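Local coordinates for protein UspA1 (Moraxella catarrhalis, PDB 3NTN) that is a trimeric autotransporter adhesin of the outer membrane that probably attaches the bacterium to host fibronectin and the receptor CEACAM1, at residues 40-52 with 55-67. Residues are numbered along the deposited sequence; the frame is centred on the assembly and turned at random.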
loop_
_atom_site.group_PDB
_atom_site.type_symbol
_atom_site.label_atom_id
_atom_site.label_comp_id
_atom_site.label_asym_id
_atom_site.label_seq_id
_atom_site.Cartn_x
_atom_site.Cartn_y
_atom_site.Cartn_z
ATOM N N THR B 40 12.411 -19.783 15.999
ATOM C CA THR B 40 11.886 -20.864 15.175
ATOM C C THR B 40 12.459 -20.807 13.764
ATOM O O THR B 40 12.419 -19.778 13.099
ATOM C CB THR B 40 10.330 -20.795 15.068
ATOM O OG1 THR B 40 9.741 -20.927 16.349
ATOM C CG2 THR B 40 9.788 -21.886 14.185
ATOM N N ILE B 41 12.971 -21.933 13.303
ATOM C CA ILE B 41 13.257 -22.049 11.872
ATOM C C ILE B 41 12.451 -23.213 11.341
ATOM O O ILE B 41 12.529 -24.315 11.856
ATOM C CB ILE B 41 14.740 -22.168 11.581
ATOM C CG1 ILE B 41 15.468 -20.918 12.095
ATOM C CG2 ILE B 41 15.002 -22.402 10.085
ATOM C CD1 ILE B 41 16.933 -21.116 12.328
ATOM N N ALA B 42 11.601 -22.924 10.370
ATOM C CA ALA B 42 10.718 -23.900 9.832
ATOM C C ALA B 42 11.517 -24.889 8.942
ATOM O O ALA B 42 11.151 -26.055 8.855
ATOM C CB ALA B 42 9.632 -23.246 9.037
ATOM N N GLY B 43 12.609 -24.424 8.319
ATOM C CA GLY B 43 13.333 -25.246 7.346
ATOM C C GLY B 43 14.115 -24.431 6.341
ATOM O O GLY B 43 14.247 -23.206 6.453
ATOM N N GLY B 44 14.628 -25.105 5.326
ATOM C CA GLY B 44 15.469 -24.477 4.334
ATOM C C GLY B 44 16.900 -24.631 4.782
ATOM O O GLY B 44 17.252 -25.622 5.411
ATOM N N ARG B 45 17.720 -23.631 4.498
ATOM C CA ARG B 45 19.173 -23.793 4.470
ATOM C C ARG B 45 19.830 -22.496 4.869
ATOM O O ARG B 45 19.453 -21.447 4.382
ATOM C CB ARG B 45 19.620 -24.170 3.046
ATOM C CG ARG B 45 21.186 -24.294 2.879
ATOM C CD ARG B 45 21.628 -25.067 1.607
ATOM N NE ARG B 45 21.178 -24.441 0.355
ATOM C CZ ARG B 45 21.864 -23.515 -0.320
ATOM N NH1 ARG B 45 23.029 -23.081 0.146
ATOM N NH2 ARG B 45 21.385 -23.002 -1.463
ATOM N N LYS B 46 20.834 -22.583 5.736
ATOM C CA LYS B 46 21.678 -21.437 6.098
ATOM C C LYS B 46 20.903 -20.294 6.817
ATOM O O LYS B 46 21.290 -19.137 6.742
ATOM C CB LYS B 46 22.348 -20.913 4.844
ATOM C CG LYS B 46 23.793 -20.697 4.927
ATOM C CD LYS B 46 24.334 -20.708 3.473
ATOM C CE LYS B 46 24.605 -19.325 2.865
ATOM N NZ LYS B 46 24.302 -19.307 1.371
ATOM N N ASN B 47 19.811 -20.629 7.499
ATOM C CA ASN B 47 19.035 -19.647 8.272
ATOM C C ASN B 47 19.589 -19.422 9.688
ATOM O O ASN B 47 20.117 -20.342 10.328
ATOM C CB ASN B 47 17.567 -20.044 8.388
ATOM C CG ASN B 47 16.867 -20.129 7.036
ATOM O OD1 ASN B 47 16.735 -19.131 6.345
ATOM N ND2 ASN B 47 16.417 -21.321 6.660
ATOM N N GLN B 48 19.469 -18.178 10.146
ATOM C CA GLN B 48 19.684 -17.830 11.547
ATOM C C GLN B 48 18.427 -17.214 12.137
ATOM O O GLN B 48 17.593 -16.653 11.412
ATOM C CB GLN B 48 20.843 -16.864 11.704
ATOM C CG GLN B 48 22.156 -17.416 11.191
ATOM C CD GLN B 48 23.222 -16.367 11.196
ATOM O OE1 GLN B 48 23.091 -15.322 11.866
ATOM N NE2 GLN B 48 24.303 -16.620 10.452
ATOM N N ALA B 49 18.267 -17.408 13.437
ATOM C CA ALA B 49 17.256 -16.732 14.175
ATOM C C ALA B 49 17.779 -16.442 15.590
ATOM O O ALA B 49 17.553 -17.181 16.539
ATOM C CB ALA B 49 15.938 -17.521 14.171
ATOM N N THR B 50 18.515 -15.351 15.704
ATOM C CA THR B 50 19.017 -14.921 16.994
ATOM C C THR B 50 18.007 -14.122 17.844
ATOM O O THR B 50 18.234 -13.940 19.033
ATOM C CB THR B 50 20.308 -14.135 16.864
ATOM O OG1 THR B 50 20.019 -12.881 16.223
ATOM C CG2 THR B 50 21.400 -14.947 16.037
ATOM N N GLY B 51 16.894 -13.660 17.291
ATOM C CA GLY B 51 16.013 -12.884 18.133
ATOM C C GLY B 51 15.031 -13.652 18.995
ATOM O O GLY B 51 14.568 -14.759 18.600
ATOM N N LYS B 52 14.660 -13.069 20.146
ATOM C CA LYS B 52 13.515 -13.646 20.893
ATOM C C LYS B 52 12.226 -13.705 20.030
ATOM O O LYS B 52 11.852 -12.704 19.443
ATOM C CB LYS B 52 13.257 -12.994 22.267
ATOM C CG LYS B 52 14.503 -12.536 22.982
ATOM C CD LYS B 52 14.278 -12.404 24.483
ATOM C CE LYS B 52 15.269 -11.460 25.156
ATOM N NZ LYS B 52 16.503 -11.166 24.347
ATOM N N PHE B 55 11.323 -15.839 13.669
ATOM C CA PHE B 55 10.883 -16.855 12.786
ATOM C C PHE B 55 11.563 -16.642 11.444
ATOM O O PHE B 55 11.535 -15.548 10.917
ATOM C CB PHE B 55 9.359 -16.821 12.635
ATOM C CG PHE B 55 8.846 -17.815 11.635
ATOM C CD1 PHE B 55 8.624 -19.138 11.989
ATOM C CD2 PHE B 55 8.646 -17.431 10.298
ATOM C CE1 PHE B 55 8.152 -20.127 11.000
ATOM C CE2 PHE B 55 8.186 -18.367 9.319
ATOM C CZ PHE B 55 7.939 -19.725 9.680
ATOM N N ALA B 56 12.212 -17.680 10.920
ATOM C CA ALA B 56 12.817 -17.634 9.576
ATOM C C ALA B 56 12.437 -18.906 8.857
ATOM O O ALA B 56 12.264 -19.941 9.477
ATOM C CB ALA B 56 14.378 -17.515 9.673
ATOM N N ALA B 57 12.246 -18.829 7.535
ATOM C CA ALA B 57 12.204 -20.044 6.685
ATOM C C ALA B 57 12.731 -19.699 5.287
ATOM O O ALA B 57 12.554 -18.588 4.837
ATOM C CB ALA B 57 10.791 -20.562 6.624
ATOM N N GLY B 58 13.341 -20.645 4.597
ATOM C CA GLY B 58 13.778 -20.454 3.229
ATOM C C GLY B 58 15.294 -20.560 3.190
ATOM O O GLY B 58 15.887 -21.378 3.899
ATOM N N ILE B 59 15.943 -19.714 2.377
ATOM C CA ILE B 59 17.350 -19.813 2.245
ATOM C C ILE B 59 18.036 -18.526 2.709
ATOM O O ILE B 59 17.714 -17.404 2.238
ATOM C CB ILE B 59 17.747 -20.132 0.802
ATOM C CG1 ILE B 59 17.257 -21.510 0.405
ATOM C CG2 ILE B 59 19.278 -20.011 0.611
ATOM C CD1 ILE B 59 17.409 -21.781 -1.105
ATOM N N ASP B 60 18.975 -18.681 3.645
ATOM C CA ASP B 60 19.908 -17.603 3.996
ATOM C C ASP B 60 19.262 -16.363 4.668
ATOM O O ASP B 60 19.680 -15.231 4.432
ATOM C CB ASP B 60 20.809 -17.202 2.764
ATOM C CG ASP B 60 22.164 -16.653 3.198
ATOM O OD1 ASP B 60 22.470 -16.650 4.412
ATOM O OD2 ASP B 60 22.923 -16.178 2.355
ATOM N N ASN B 61 18.281 -16.591 5.533
ATOM C CA ASN B 61 17.591 -15.511 6.251
ATOM C C ASN B 61 18.220 -15.303 7.596
ATOM O O ASN B 61 18.798 -16.255 8.145
ATOM C CB ASN B 61 16.119 -15.846 6.412
ATOM C CG ASN B 61 15.443 -16.035 5.078
ATOM O OD1 ASN B 61 15.283 -15.070 4.343
ATOM N ND2 ASN B 61 15.106 -17.288 4.713
ATOM N N LYS B 62 18.133 -14.076 8.115
ATOM C CA LYS B 62 18.552 -13.790 9.458
ATOM C C LYS B 62 17.395 -13.120 10.154
ATOM O O LYS B 62 17.042 -11.993 9.844
ATOM C CB LYS B 62 19.749 -12.835 9.467
ATOM C CG LYS B 62 21.043 -13.446 8.920
ATOM C CD LYS B 62 22.238 -12.443 9.097
ATOM C CE LYS B 62 23.569 -13.069 8.728
ATOM N NZ LYS B 62 23.438 -13.794 7.421
ATOM N N ALA B 63 16.813 -13.816 11.122
ATOM C CA ALA B 63 15.690 -13.287 11.838
ATOM C C ALA B 63 16.299 -12.965 13.184
ATOM O O ALA B 63 16.012 -13.659 14.188
ATOM C CB ALA B 63 14.664 -14.341 11.939
ATOM N N ASN B 64 17.134 -11.901 13.180
ATOM C CA ASN B 64 18.099 -11.603 14.241
ATOM C C ASN B 64 17.802 -10.359 15.060
ATOM O O ASN B 64 18.682 -9.569 15.340
ATOM C CB ASN B 64 19.541 -11.544 13.698
ATOM C CG ASN B 64 20.060 -12.912 13.225
ATOM O OD1 ASN B 64 19.336 -13.912 13.252
ATOM N ND2 ASN B 64 21.324 -12.945 12.759
ATOM N N ALA B 65 16.542 -10.187 15.449
ATOM C CA ALA B 65 16.172 -9.180 16.479
ATOM C C ALA B 65 14.839 -9.631 17.004
ATOM O O ALA B 65 14.137 -10.525 16.382
ATOM C CB ALA B 65 16.060 -7.822 15.888
ATOM N N ASP B 66 14.433 -9.049 18.123
ATOM C CA ASP B 66 13.266 -9.578 18.763
ATOM C C ASP B 66 12.066 -9.541 17.802
ATOM O O ASP B 66 11.871 -8.569 17.097
ATOM C CB ASP B 66 12.997 -8.887 20.091
ATOM C CG ASP B 66 14.128 -9.114 21.114
ATOM O OD1 ASP B 66 14.121 -8.378 22.126
ATOM O OD2 ASP B 66 14.999 -10.023 20.912
ATOM N N ASN B 67 11.310 -10.645 17.767
ATOM C CA ASN B 67 10.049 -10.765 16.973
ATOM C C ASN B 67 10.207 -10.616 15.452
ATOM O O ASN B 67 9.226 -10.523 14.730
ATOM C CB ASN B 67 8.920 -9.858 17.501
ATOM C CG ASN B 67 8.849 -9.848 19.019
ATOM O OD1 ASN B 67 8.832 -10.912 19.676
ATOM N ND2 ASN B 67 8.810 -8.646 19.596
HETATM O O HOH W 1 21.806 -16.285 7.193
#
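Strands 40-42 and 55-57 run parallel at 22°, their axes 4.9 Å apart, and pair Thr40 with Phe55 and Ile41 with Ala56 as adjacent coils of the left-handed parallel beta-roll of a YadA-like head; Ala56 N donates to Thr40 O and Ala42 N to Ala56 O. The register then slips by one residue, a beta bulge at the corner, and resumes with Gly44 opposite Gly58 and Arg45 opposite Ile59. Beyond the corner, Asn47 and Asn61 lie side by side on successive coils, their amides nearly coplanar (3° apart). Asn47 OD1 accepts from both Asn61 N (3.1 Å) and Asn61 ND2 (3.0 Å), which reach it from opposite faces of its plane. Asn47 ND2 meets Gly58 O at 2.8 Å from above the carbonyl plane, and that oxygen also takes Arg45 N. The pattern repeats along the roll: Asn32 OD1 receives Asn47 N on one side, while Asn61 bonds to Gly72 and Asn75 on the other.

With CG anti to its backbone N (chi1 176°), Phe55 brings its ring edge to Thr40 CG2, 3.7 Å from CD1; Ala42 CB lies 4.0 Å from CZ. Both neighbouring subunits pack on this ring, including Phe55 of the second, so the face belongs to the trimer core. Arg45 NE forms a salt bridge with Asp38 OD2 of the second subunit, and Ile59 CG2 lies over one guanidinium face, offset toward the rim. Lys46 NZ pairs with Asp60 OD2 at 3.6 Å, and a water links Lys46 O, Asp60 OD1 and Lys62 NZ. Asn64 bridges two residues: its OD1 accepts Thr50 N, while ND2 donates to Gln48 OE1 at 3.1 Å, with that oxygen in the Asn64 amide plane.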